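Local coordinates for histidine acid phosphatase (Hafnia alvei, PDB 4ARU), which belongs to branch 2 of the histidine phosphatase superfamily, whose members combine a central beta sheet flanked by helices with a further helical region, at residues Q162-L167 and L249-N254; S169-F174 and G238-E243; T308-I313 and G334-E339; L317-T322 and V377-P382. One frame throughout, in Å; residues are numbered along the deposited sequence. Where two conformers were deposited one is given.

Interaction 1: Q162-L167 and L249-N254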
loop_
_atom_site.group_PDB
_atom_site.type_symbol
_atom_site.label_atom_id
_atom_site.label_comp_id
_atom_site.label_asym_id
_atom_site.label_seq_id
_atom_site.Cartn_x
_atom_site.Cartn_y
_atom_site.Cartn_z
ATOM N N GLN A 162 6.084 -0.654 24.422
ATOM C CA GLN A 162 5.858 0.246 25.525
ATOM C C GLN A 162 6.283 1.680 25.235
ATOM O O GLN A 162 5.505 2.606 25.489
ATOM C CB GLN A 162 6.479 -0.327 26.784
ATOM C CG GLN A 162 5.674 -1.524 27.307
ATOM C CD GLN A 162 4.179 -1.181 27.625
ATOM O OE1 GLN A 162 3.234 -1.519 26.884
ATOM N NE2 GLN A 162 3.980 -0.488 28.754
ATOM N N ALA A 163 7.459 1.894 24.677
ATOM C CA ALA A 163 7.905 3.269 24.394
ATOM C C ALA A 163 7.042 4.004 23.368
ATOM O O ALA A 163 6.681 5.169 23.527
ATOM C CB ALA A 163 9.355 3.259 23.945
ATOM N N SER A 164 6.681 3.315 22.299
ATOM C CA SER A 164 5.872 3.881 21.239
ATOM C C SER A 164 4.463 4.207 21.732
ATOM O O SER A 164 3.897 5.271 21.419
ATOM C CB SER A 164 5.822 2.921 20.059
ATOM O OG SER A 164 7.095 2.803 19.448
ATOM N N LEU A 165 3.905 3.305 22.544
ATOM C CA LEU A 165 2.567 3.565 23.096
ATOM C C LEU A 165 2.605 4.737 24.072
ATOM O O LEU A 165 1.702 5.591 24.126
ATOM C CB LEU A 165 1.994 2.309 23.740
ATOM C CG LEU A 165 1.596 1.175 22.805
ATOM C CD1 LEU A 165 1.121 -0.083 23.524
ATOM C CD2 LEU A 165 0.502 1.663 21.868
ATOM N N ALA A 166 3.685 4.845 24.837
ATOM C CA ALA A 166 3.843 5.979 25.754
ATOM C C ALA A 166 3.983 7.289 24.991
ATOM O O ALA A 166 3.419 8.289 25.381
ATOM C CB ALA A 166 5.024 5.777 26.680
ATOM N N LEU A 167 4.692 7.237 23.864
ATOM C CA LEU A 167 4.801 8.440 23.026
ATOM C C LEU A 167 3.448 8.823 22.446
ATOM O O LEU A 167 3.071 9.986 22.446
ATOM C CB LEU A 167 5.810 8.243 21.905
ATOM C CG LEU A 167 5.961 9.373 20.885
ATOM C CD1 LEU A 167 6.445 10.635 21.561
ATOM C CD2 LEU A 167 6.908 8.934 19.786
ATOM N N LEU A 249 6.186 6.401 16.308
ATOM C CA LEU A 249 4.737 6.285 16.132
ATOM C C LEU A 249 4.366 5.370 14.961
ATOM O O LEU A 249 3.461 4.511 15.042
ATOM C CB LEU A 249 4.136 7.659 15.898
ATOM C CG LEU A 249 4.269 8.655 17.039
ATOM C CD1 LEU A 249 3.879 10.095 16.621
ATOM C CD2 LEU A 249 3.475 8.173 18.265
ATOM N N LEU A 250 5.077 5.503 13.847
ATOM C CA LEU A 250 4.732 4.683 12.674
ATOM C C LEU A 250 5.156 3.231 12.866
ATOM O O LEU A 250 4.601 2.376 12.206
ATOM C CB LEU A 250 5.326 5.300 11.382
ATOM C CG LEU A 250 4.381 6.280 10.626
ATOM C CD1 LEU A 250 3.056 5.668 10.127
ATOM C CD2 LEU A 250 4.130 7.512 11.467
ATOM N N LYS A 251 6.045 2.957 13.811
ATOM C CA LYS A 251 6.386 1.575 14.169
ATOM C C LYS A 251 5.120 0.805 14.532
ATOM O O LYS A 251 4.920 -0.355 14.147
ATOM C CB LYS A 251 7.363 1.574 15.342
ATOM C CG LYS A 251 7.762 0.178 15.761
ATOM C CD LYS A 251 8.986 0.130 16.665
ATOM C CE LYS A 251 8.870 1.053 17.821
ATOM N NZ LYS A 251 10.005 0.782 18.750
ATOM N N LEU A 252 4.196 1.460 15.203
ATOM C CA LEU A 252 2.945 0.822 15.598
ATOM C C LEU A 252 2.086 0.516 14.389
ATOM O O LEU A 252 1.452 -0.528 14.304
ATOM C CB LEU A 252 2.166 1.727 16.561
ATOM C CG LEU A 252 2.873 1.979 17.901
ATOM C CD1 LEU A 252 2.364 3.253 18.584
ATOM C CD2 LEU A 252 2.682 0.798 18.825
ATOM N N HIS A 253 2.048 1.445 13.437
ATOM C CA HIS A 253 1.280 1.235 12.235
ATOM C C HIS A 253 1.884 0.105 11.417
ATOM O O HIS A 253 1.155 -0.754 10.937
ATOM C CB HIS A 253 1.288 2.555 11.467
ATOM C CG HIS A 253 0.647 2.474 10.120
ATOM N ND1 HIS A 253 -0.718 2.508 9.940
ATOM C CD2 HIS A 253 1.188 2.409 8.884
ATOM C CE1 HIS A 253 -0.997 2.429 8.653
ATOM N NE2 HIS A 253 0.141 2.383 7.991
ATOM N N ASN A 254 3.211 0.097 11.246
ATOM C CA ASN A 254 3.823 -0.950 10.442
ATOM C C ASN A 254 3.665 -2.315 11.095
ATOM O O ASN A 254 3.500 -3.324 10.409
ATOM C CB ASN A 254 5.270 -0.632 10.174
ATOM C CG ASN A 254 5.431 0.595 9.301
ATOM O OD1 ASN A 254 4.619 0.845 8.382
ATOM N ND2 ASN A 254 6.477 1.361 9.551
HETATM O O HOH W 1 8.054 0.756 21.251
#
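L167 and L249 cross at about a right angle, L165 and L252 at a slant, and S164 stands where the two leucine pairs come together. This is a helix-helix contact in the helical part of the histidine phosphatase fold, joining helix 162-172 to helix 243-262. The short segments cross at -115° with their axes 9.0 Å apart, and S164 and L249 are the residues whose backbones come nearest. L167 has CG anti to its backbone N (chi1 176°), which sends the branch point across to L249. There each leucine sets its CD2 methyl against the other's fork: L249 CD2 is 3.8 Å from L167 CG, and L167 CD2 is likewise 3.8 Å from L249 CG. L252 points at the facing helix and lays its CG and CD1 against the CB of S164, with CG 3.8 Å from that carbon. Its second methyl, CD2, continues past the serine to touch L165 CD2. L165 starts off in the opposite sense, its CB directed away from 249-254, and it is the CD2 branch that comes closest to L252. Helix 213-229 closes this end, since both L165 and L252 also rest on A217. Polar groups gather along the other margin, where, in the conformer given, the hydroxyl of S164 is hydrogen-bonded to S248 of the partner helix. K251 is exposed, and the bend at chi3 (51°) sets its CE beside that hydroxyl, 3.0 Å from S164 OG. One water joins the two helices here, accepting from S164 N at 3.1 Å and from K251 NZ at 3.2 Å.

Interaction 2: S169-F174 and G238-E243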
loop_
_atom_site.group_PDB
_atom_site.type_symbol
_atom_site.label_atom_id
_atom_site.label_comp_id
_atom_site.label_asym_id
_atom_site.label_seq_id
_atom_site.Cartn_x
_atom_site.Cartn_y
_atom_site.Cartn_z
ATOM N N SER A 169 0.550 8.232 23.732
ATOM C CA SER A 169 -0.159 8.844 24.869
ATOM C C SER A 169 0.178 10.306 25.087
ATOM O O SER A 169 -0.716 11.128 25.232
ATOM C CB SER A 169 0.092 8.010 26.133
ATOM O OG SER A 169 -0.623 8.515 27.246
ATOM N N SER A 170 1.475 10.632 25.015
ATOM C CA SER A 170 1.920 11.992 25.252
ATOM C C SER A 170 1.490 12.924 24.110
ATOM O O SER A 170 1.091 14.050 24.381
ATOM C CB SER A 170 3.448 12.028 25.515
ATOM O OG SER A 170 4.200 11.746 24.362
ATOM N N VAL A 171 1.562 12.456 22.875
ATOM C CA VAL A 171 1.136 13.249 21.711
ATOM C C VAL A 171 -0.365 13.572 21.791
ATOM O O VAL A 171 -0.777 14.695 21.486
ATOM C CB VAL A 171 1.456 12.482 20.409
ATOM C CG1 VAL A 171 0.726 13.073 19.204
ATOM C CG2 VAL A 171 2.962 12.415 20.197
ATOM N N LEU A 172 -1.157 12.599 22.223
ATOM C CA LEU A 172 -2.580 12.792 22.433
ATOM C C LEU A 172 -2.913 13.598 23.666
ATOM O O LEU A 172 -4.023 14.121 23.760
ATOM C CB LEU A 172 -3.274 11.407 22.596
ATOM C CG LEU A 172 -3.222 10.534 21.358
ATOM C CD1 LEU A 172 -3.720 9.179 21.777
ATOM C CD2 LEU A 172 -4.059 11.105 20.218
ATOM N N ASP A 173 -2.006 13.709 24.649
ATOM C CA ASP A 173 -2.416 14.116 26.010
ATOM C C ASP A 173 -3.527 13.241 26.541
ATOM O O ASP A 173 -4.477 13.686 27.190
ATOM C CB ASP A 173 -2.770 15.608 26.062
ATOM C CG ASP A 173 -1.539 16.485 25.874
ATOM O OD1 ASP A 173 -0.720 16.473 26.807
ATOM O OD2 ASP A 173 -1.351 17.179 24.832
ATOM N N PHE A 174 -3.362 11.933 26.287
ATOM C CA PHE A 174 -4.343 10.927 26.683
ATOM C C PHE A 174 -4.789 11.027 28.148
ATOM O O PHE A 174 -5.972 10.887 28.450
ATOM C CB PHE A 174 -3.838 9.512 26.315
ATOM C CG PHE A 174 -4.735 8.383 26.815
ATOM C CD1 PHE A 174 -5.942 8.082 26.178
ATOM C CD2 PHE A 174 -4.351 7.604 27.880
ATOM C CE1 PHE A 174 -6.730 7.045 26.640
ATOM C CE2 PHE A 174 -5.147 6.567 28.336
ATOM C CZ PHE A 174 -6.327 6.287 27.705
ATOM N N GLY A 238 0.789 20.010 17.100
ATOM C CA GLY A 238 2.139 20.474 17.271
ATOM C C GLY A 238 3.031 19.574 18.122
ATOM O O GLY A 238 4.123 20.001 18.480
ATOM N N ASN A 239 2.631 18.334 18.376
ATOM C CA ASN A 239 3.318 17.477 19.319
ATOM C C ASN A 239 4.299 16.475 18.737
ATOM O O ASN A 239 4.869 15.736 19.521
ATOM C CB ASN A 239 2.316 16.776 20.202
ATOM C CG ASN A 239 1.567 17.730 21.079
ATOM O OD1 ASN A 239 2.070 18.808 21.385
ATOM N ND2 ASN A 239 0.353 17.352 21.483
ATOM N N ILE A 240 4.536 16.498 17.428
ATOM C CA ILE A 240 5.565 15.647 16.800
ATOM C C ILE A 240 6.677 16.578 16.298
ATOM O O ILE A 240 6.448 17.467 15.446
ATOM C CB ILE A 240 5.004 14.761 15.675
ATOM C CG1 ILE A 240 3.839 13.940 16.175
ATOM C CG2 ILE A 240 6.134 13.878 15.157
ATOM C CD1 ILE A 240 3.126 13.222 15.059
ATOM N N HIS A 241 7.859 16.413 16.876
ATOM C CA HIS A 241 8.965 17.354 16.680
ATOM C C HIS A 241 10.155 16.738 15.942
ATOM O O HIS A 241 10.915 17.488 15.292
ATOM C CB HIS A 241 9.466 17.914 18.023
ATOM C CG HIS A 241 8.451 18.742 18.738
ATOM N ND1 HIS A 241 7.605 18.212 19.683
ATOM C CD2 HIS A 241 8.124 20.050 18.628
ATOM C CE1 HIS A 241 6.794 19.155 20.125
ATOM N NE2 HIS A 241 7.089 20.280 19.502
ATOM N N THR A 242 10.329 15.416 16.026
ATOM C CA THR A 242 11.563 14.795 15.542
ATOM C C THR A 242 11.323 13.567 14.680
ATOM O O THR A 242 10.280 12.932 14.687
ATOM C CB THR A 242 12.454 14.348 16.692
ATOM O OG1 THR A 242 11.859 13.220 17.312
ATOM C CG2 THR A 242 12.658 15.445 17.722
ATOM N N GLU A 243 12.324 13.256 13.873
ATOM C CA GLU A 243 12.324 12.051 13.087
ATOM C C GLU A 243 12.147 10.786 13.937
ATOM O O GLU A 243 11.395 9.879 13.586
ATOM C CB GLU A 243 13.648 11.995 12.337
ATOM C CG GLU A 243 14.009 10.682 11.663
ATOM C CD GLU A 243 15.420 10.678 11.121
ATOM O OE1 GLU A 243 16.448 10.365 11.863
ATOM O OE2 GLU A 243 15.502 11.138 9.949
#
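The C-terminal end of helix 162-172 is where V171 meets N239, a residue of the loop that leads from helix 213-229 to helix 243-262. The two CA atoms are 5.3 Å apart, and the asparagine supplies the hydrogen bond of the contact: N239 ND2 donates to V171 O over 2.9 Å, with an N-H...O angle of 156°. The acceptor lies close to the plane of the N239 amide, while the nitrogen approaches the V171 carbonyl from a bent direction, at a C=O...N angle of 135°. N239 CG is anti to its carbonyl carbon, and the CB beneath it packs beside V171 CG1, the two side chains running antiparallel alongside one another. The helix itself is closed by a Schellman motif: F174 N bonds back to S169 O at 3.0 Å and D173 N to S170 O at 3.1 Å, with D173, at positive phi, as the C-prime residue. V171 O lies beyond the two carbonyls used by that motif, and the loop amide provides its donor. D173 brings its carboxylate near the same amide almost at a right angle to it, the planes 80° apart, but OD2 stays 3.8 Å from N239 ND2 and is hydrogen-bonded to H37. On the inner side V171 CG2 faces I240 CG1 at 4.4 Å, a loose apolar contact. Both V171 and I240 also lean on F224 of helix 213-229, and I240 goes on to touch W246 and L249 of the helix that follows the loop.

Interaction 3: T308-I313 and G334-E339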
loop_
_atom_site.group_PDB
_atom_site.type_symbol
_atom_site.label_atom_id
_atom_site.label_comp_id
_atom_site.label_asym_id
_atom_site.label_seq_id
_atom_site.Cartn_x
_atom_site.Cartn_y
_atom_site.Cartn_z
ATOM N N THR A 308 -3.334 -2.047 2.346
ATOM C CA THR A 308 -3.478 -3.458 2.638
ATOM C C THR A 308 -3.134 -4.377 1.472
ATOM O O THR A 308 -2.603 -5.452 1.663
ATOM C CB THR A 308 -4.877 -3.779 3.157
ATOM O OG1 THR A 308 -5.832 -3.432 2.161
ATOM C CG2 THR A 308 -5.215 -3.002 4.425
ATOM N N ASN A 309 -3.377 -3.912 0.245
ATOM C CA ASN A 309 -3.090 -4.691 -0.950
ATOM C C ASN A 309 -1.565 -4.842 -1.114
ATOM O O ASN A 309 -1.027 -5.943 -1.395
ATOM C CB ASN A 309 -3.654 -4.048 -2.220
ATOM C CG ASN A 309 -5.144 -3.855 -2.212
ATOM O OD1 ASN A 309 -5.658 -2.769 -2.448
ATOM N ND2 ASN A 309 -5.874 -4.938 -1.979
ATOM N N ILE A 310 -0.855 -3.744 -0.935
ATOM C CA ILE A 310 0.605 -3.797 -1.034
ATOM C C ILE A 310 1.141 -4.724 0.067
ATOM O O ILE A 310 2.047 -5.533 -0.159
ATOM C CB ILE A 310 1.247 -2.373 -0.950
ATOM C CG1 ILE A 310 0.912 -1.609 -2.240
ATOM C CG2 ILE A 310 2.750 -2.474 -0.733
ATOM C CD1 ILE A 310 1.364 -0.163 -2.240
ATOM N N ALA A 311 0.606 -4.602 1.268
ATOM C CA ALA A 311 1.082 -5.449 2.385
ATOM C C ALA A 311 0.758 -6.902 2.119
ATOM O O ALA A 311 1.591 -7.791 2.391
ATOM C CB ALA A 311 0.486 -4.974 3.697
ATOM N N ASN A 312 -0.416 -7.188 1.566
ATOM C CA ASN A 312 -0.741 -8.573 1.241
ATOM C C ASN A 312 0.255 -9.173 0.238
ATOM O O ASN A 312 0.731 -10.278 0.395
ATOM C CB ASN A 312 -2.129 -8.695 0.597
ATOM C CG ASN A 312 -3.299 -8.335 1.512
ATOM O OD1 ASN A 312 -4.379 -7.988 0.977
ATOM N ND2 ASN A 312 -3.180 -8.469 2.820
ATOM N N ILE A 313 0.555 -8.424 -0.809
ATOM C CA ILE A 313 1.476 -8.896 -1.855
ATOM C C ILE A 313 2.848 -9.085 -1.252
ATOM O O ILE A 313 3.515 -10.079 -1.541
ATOM C CB ILE A 313 1.487 -7.928 -3.050
ATOM C CG1 ILE A 313 0.119 -7.953 -3.737
ATOM C CG2 ILE A 313 2.661 -8.217 -3.986
ATOM C CD1 ILE A 313 -0.235 -9.242 -4.373
ATOM N N GLY A 334 2.651 5.449 -2.571
ATOM C CA GLY A 334 3.766 4.494 -2.700
ATOM C C GLY A 334 3.317 3.275 -3.462
ATOM O O GLY A 334 2.172 2.861 -3.346
ATOM N N ALA A 335 4.201 2.697 -4.257
ATOM C CA ALA A 335 3.795 1.645 -5.120
ATOM C C ALA A 335 4.862 0.557 -5.251
ATOM O O ALA A 335 6.080 0.889 -5.308
ATOM C CB ALA A 335 3.477 2.191 -6.485
ATOM N N LEU A 336 4.411 -0.690 -5.371
ATOM C CA LEU A 336 5.271 -1.740 -5.834
ATOM C C LEU A 336 5.309 -1.687 -7.353
ATOM O O LEU A 336 4.257 -1.815 -8.048
ATOM C CB LEU A 336 4.755 -3.114 -5.431
ATOM C CG LEU A 336 4.863 -3.437 -3.950
ATOM C CD1 LEU A 336 4.078 -4.716 -3.662
ATOM C CD2 LEU A 336 6.344 -3.538 -3.561
ATOM N N VAL A 337 6.491 -1.581 -7.894
ATOM C CA VAL A 337 6.704 -1.499 -9.320
ATOM C C VAL A 337 7.406 -2.764 -9.729
ATOM O O VAL A 337 8.583 -2.983 -9.422
ATOM C CB VAL A 337 7.530 -0.264 -9.709
ATOM C CG1 VAL A 337 7.735 -0.214 -11.211
ATOM C CG2 VAL A 337 6.869 1.028 -9.174
ATOM N N PHE A 338 6.692 -3.567 -10.476
ATOM C CA PHE A 338 7.182 -4.834 -11.022
ATOM C C PHE A 338 7.581 -4.628 -12.471
ATOM O O PHE A 338 6.760 -4.175 -13.278
ATOM C CB PHE A 338 6.127 -5.932 -10.974
ATOM C CG PHE A 338 5.687 -6.321 -9.612
ATOM C CD1 PHE A 338 4.723 -5.608 -8.919
ATOM C CD2 PHE A 338 6.127 -7.549 -9.090
ATOM C CE1 PHE A 338 4.335 -6.005 -7.677
ATOM C CE2 PHE A 338 5.677 -7.978 -7.842
ATOM C CZ PHE A 338 4.799 -7.160 -7.129
ATOM N N GLU A 339 8.829 -4.936 -12.827
ATOM C CA GLU A 339 9.384 -4.675 -14.152
ATOM C C GLU A 339 9.739 -5.982 -14.783
ATOM O O GLU A 339 10.479 -6.780 -14.199
ATOM C CB GLU A 339 10.623 -3.806 -14.054
ATOM C CG GLU A 339 10.300 -2.429 -13.524
ATOM C CD GLU A 339 11.469 -1.464 -13.434
ATOM O OE1 GLU A 339 12.640 -1.874 -13.514
ATOM O OE2 GLU A 339 11.172 -0.257 -13.257
#
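Helix segment 308-313 passes over strand segment 335-339 with 49° between their directions and 9.3 Å between their axes, I310 and L336 being the residues nearest in backbone. It is a helix-on-sheet contact of the alpha/beta core of the histidine phosphatase fold: helix 307-317 covers strand 335-342, which pairs antiparallel with strand 9-18 on one edge and with strand 348-356 on the other. All the touching residues are buried, and no hydrogen bond crosses between the segments, so the side-chain packing is hydrocarbon on hydrocarbon. I310 and I313, one turn apart on the helix, both point at the strand, and L336 answers by directing its CD1 methyl to the pair of them. That methyl lies 3.9 Å from I310 CG2 and 3.8 Å from I313 CG2. In both isoleucines CG2 is the branch anti to the backbone N, and this shared setting turns the two methyls to the same leucine. I310 and L336 lie alongside with opposed directions, whereas I313 meets L336 at a slant. The longer arm of I310 is extended (chi2 175°), carrying CD1 to the residue just before the strand, where it comes within 3.3 Å of G334 O. G334 also exchanges a backbone hydrogen bond with R18 of strand 9-18, which ties this point into the sheet. W321 touches I310 and L336 alike, and L16 lies against I313. Farther along the strand F338 presents the edge of its ring, with CZ 3.9 Å from I313 CG2, a methyl that sits near the ring plane.

Interaction 4: L317-T322 and V377-P382. With K (potassium ion), chain E.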
loop_
_atom_site.group_PDB
_atom_site.type_symbol
_atom_site.label_atom_id
_atom_site.label_comp_id
_atom_site.label_asym_id
_atom_site.label_seq_id
_atom_site.Cartn_x
_atom_site.Cartn_y
_atom_site.Cartn_z
ATOM N N LEU A 317 4.876 -12.786 -1.188
ATOM C CA LEU A 317 6.199 -12.892 -1.813
ATOM C C LEU A 317 7.350 -12.828 -0.785
ATOM O O LEU A 317 8.523 -13.011 -1.166
ATOM C CB LEU A 317 6.382 -11.811 -2.877
ATOM C CG LEU A 317 5.554 -12.022 -4.150
ATOM C CD1 LEU A 317 5.662 -10.840 -5.070
ATOM C CD2 LEU A 317 5.851 -13.327 -4.864
ATOM N N GLY A 318 7.026 -12.690 0.508
ATOM C CA GLY A 318 8.061 -12.619 1.549
ATOM C C GLY A 318 8.937 -11.383 1.464
ATOM O O GLY A 318 10.101 -11.432 1.900
ATOM N N MET A 319 8.469 -10.298 0.858
ATOM C CA MET A 319 9.282 -9.068 0.655
ATOM C C MET A 319 9.109 -8.162 1.870
ATOM O O MET A 319 7.971 -7.906 2.305
ATOM C CB MET A 319 8.874 -8.336 -0.613
ATOM C CG MET A 319 9.064 -9.177 -1.861
ATOM S SD MET A 319 8.693 -8.279 -3.394
ATOM C CE MET A 319 7.000 -7.809 -3.095
ATOM N N THR A 320 10.210 -7.663 2.401
ATOM C CA THR A 320 10.143 -6.734 3.499
ATOM C C THR A 320 11.053 -5.587 3.134
ATOM O O THR A 320 12.001 -5.753 2.335
ATOM C CB THR A 320 10.541 -7.341 4.840
ATOM O OG1 THR A 320 11.820 -7.909 4.730
ATOM C CG2 THR A 320 9.577 -8.451 5.259
ATOM N N TRP A 321 10.774 -4.436 3.704
ATOM C CA TRP A 321 11.522 -3.233 3.404
ATOM C C TRP A 321 11.374 -2.205 4.481
ATOM O O TRP A 321 10.446 -2.249 5.324
ATOM C CB TRP A 321 11.133 -2.651 2.057
ATOM C CG TRP A 321 9.714 -2.217 1.978
ATOM C CD1 TRP A 321 9.180 -1.042 2.433
ATOM C CD2 TRP A 321 8.619 -2.934 1.350
ATOM N NE1 TRP A 321 7.825 -0.993 2.144
ATOM C CE2 TRP A 321 7.453 -2.128 1.483
ATOM C CE3 TRP A 321 8.504 -4.192 0.737
ATOM C CZ2 TRP A 321 6.217 -2.548 0.997
ATOM C CZ3 TRP A 321 7.269 -4.575 0.220
ATOM C CH2 TRP A 321 6.140 -3.766 0.368
ATOM N N THR A 322 12.331 -1.269 4.470
ATOM C CA THR A 322 12.185 0.015 5.171
ATOM C C THR A 322 12.530 1.092 4.166
ATOM O O THR A 322 13.425 0.946 3.325
ATOM C CB THR A 322 13.048 0.163 6.454
ATOM O OG1 THR A 322 12.638 1.317 7.206
ATOM C CG2 THR A 322 14.501 0.352 6.156
ATOM N N VAL A 377 13.355 1.642 -3.432
ATOM C CA VAL A 377 14.087 0.574 -2.763
ATOM C C VAL A 377 13.934 -0.676 -3.612
ATOM O O VAL A 377 12.814 -1.112 -3.885
ATOM C CB VAL A 377 13.553 0.333 -1.345
ATOM C CG1 VAL A 377 14.231 -0.866 -0.707
ATOM C CG2 VAL A 377 13.803 1.569 -0.494
ATOM N N ARG A 378 15.046 -1.268 -4.016
ATOM C CA ARG A 378 15.034 -2.501 -4.763
ATOM C C ARG A 378 14.796 -3.651 -3.782
ATOM O O ARG A 378 15.452 -3.732 -2.742
ATOM C CB ARG A 378 16.375 -2.685 -5.472
ATOM C CG ARG A 378 16.273 -3.601 -6.675
ATOM C CD ARG A 378 17.407 -3.374 -7.661
ATOM N NE ARG A 378 18.705 -3.604 -7.051
ATOM C CZ ARG A 378 19.889 -3.327 -7.606
ATOM N NH1 ARG A 378 19.969 -2.782 -8.816
ATOM N NH2 ARG A 378 21.011 -3.616 -6.951
ATOM N N LEU A 379 13.894 -4.546 -4.113
ATOM C CA LEU A 379 13.471 -5.613 -3.212
ATOM C C LEU A 379 14.029 -6.987 -3.507
ATOM O O LEU A 379 14.072 -7.484 -4.648
ATOM C CB LEU A 379 11.932 -5.701 -3.206
ATOM C CG LEU A 379 11.249 -4.373 -2.851
ATOM C CD1 LEU A 379 9.721 -4.536 -2.926
ATOM C CD2 LEU A 379 11.617 -3.910 -1.467
ATOM N N ASN A 380 14.370 -7.650 -2.415
ATOM C CA ASN A 380 14.746 -9.034 -2.394
ATOM C C ASN A 380 13.505 -9.890 -2.286
ATOM O O ASN A 380 12.606 -9.591 -1.500
ATOM C CB ASN A 380 15.628 -9.322 -1.179
ATOM C CG ASN A 380 16.059 -10.771 -1.111
ATOM O OD1 ASN A 380 16.566 -11.295 -2.081
ATOM N ND2 ASN A 380 15.893 -11.409 0.047
ATOM N N ILE A 381 13.440 -10.929 -3.083
ATOM C CA ILE A 381 12.413 -11.966 -2.975
ATOM C C ILE A 381 13.078 -13.204 -2.391
ATOM O O ILE A 381 13.855 -13.861 -3.077
ATOM C CB ILE A 381 11.742 -12.292 -4.330
ATOM C CG1 ILE A 381 11.129 -11.046 -4.976
ATOM C CG2 ILE A 381 10.741 -13.453 -4.164
ATOM C CD1 ILE A 381 10.759 -11.268 -6.424
ATOM N N PRO A 382 12.832 -13.502 -1.117
ATOM C CA PRO A 382 13.675 -14.543 -0.508
ATOM C C PRO A 382 13.526 -15.909 -1.124
ATOM O O PRO A 382 14.516 -16.657 -1.203
ATOM C CB PRO A 382 13.252 -14.531 0.969
ATOM C CG PRO A 382 12.658 -13.221 1.183
ATOM C CD PRO A 382 12.044 -12.775 -0.104
HETATM K K K E . 16.566 -13.560 -3.435
HETATM O O HOH W 2 14.246 -6.368 0.221
HETATM O O HOH W 3 12.600 -8.781 1.144
HETATM O O HOH W 4 17.053 -15.592 -1.681
HETATM O O HOH W 5 19.266 -13.434 -3.726
#
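L379 pushes its forked end between M319 and W321, and this is the tightly packed part of the contact. L379 CD1 lies 3.9 Å from M319 SD, the two side chains crossing at about a right angle, while L379 CD2 is 3.8 Å from W321 CB. W321 holds CG between its backbone N and carbonyl carbon (chi1 63°), and the CE3 corner of the indole bears on the same leucine; the indole NE1 bonds to N329 O. I381 runs beside M319, pointing the same way, and V352 of strand 348-356 touches both M319 and L379. On the solvent side water bridges the backbones: one molecule links T320 O to N380 N, and a second accepts from T320 N and donates to N380 O at 2.8 Å. G318, the C-prime residue of the Schellman motif ending helix 307-317, brings its O within 3.1 Å of P382 CD. Beyond lies a potassium ion, bound by N380 OD1 at 2.6 Å, I381 O at 2.8 Å, C384 O, Q387 OE1 and two waters. With no direct hydrogen bond between the segments, apolar packing and bridging water join them, while the ion ties N380 and I381 to C384 and Q387 further along the chain.

Overall arrangement
Interactions 1 and 2 share helix 162-172 and touch through L249 CD1 and I240 CD1, 3.6 Å apart; interaction 2 is nested along the chain within the loop closed by interaction 1. The first is mostly buried leucine packing with a watered margin, the second a surface contact in which a side-chain amide serves a helix end. Interactions 3 and 4 form another pair, their centres about 10 Å apart, with segments that alternate in sequence and W321 and L379 packed on L336. Interaction 3, nearest the chain's centre, is apolar side-chain packing with no hydrogen bond across; interaction 4 runs outward from that core to water and potassium. Neither pair touches the other.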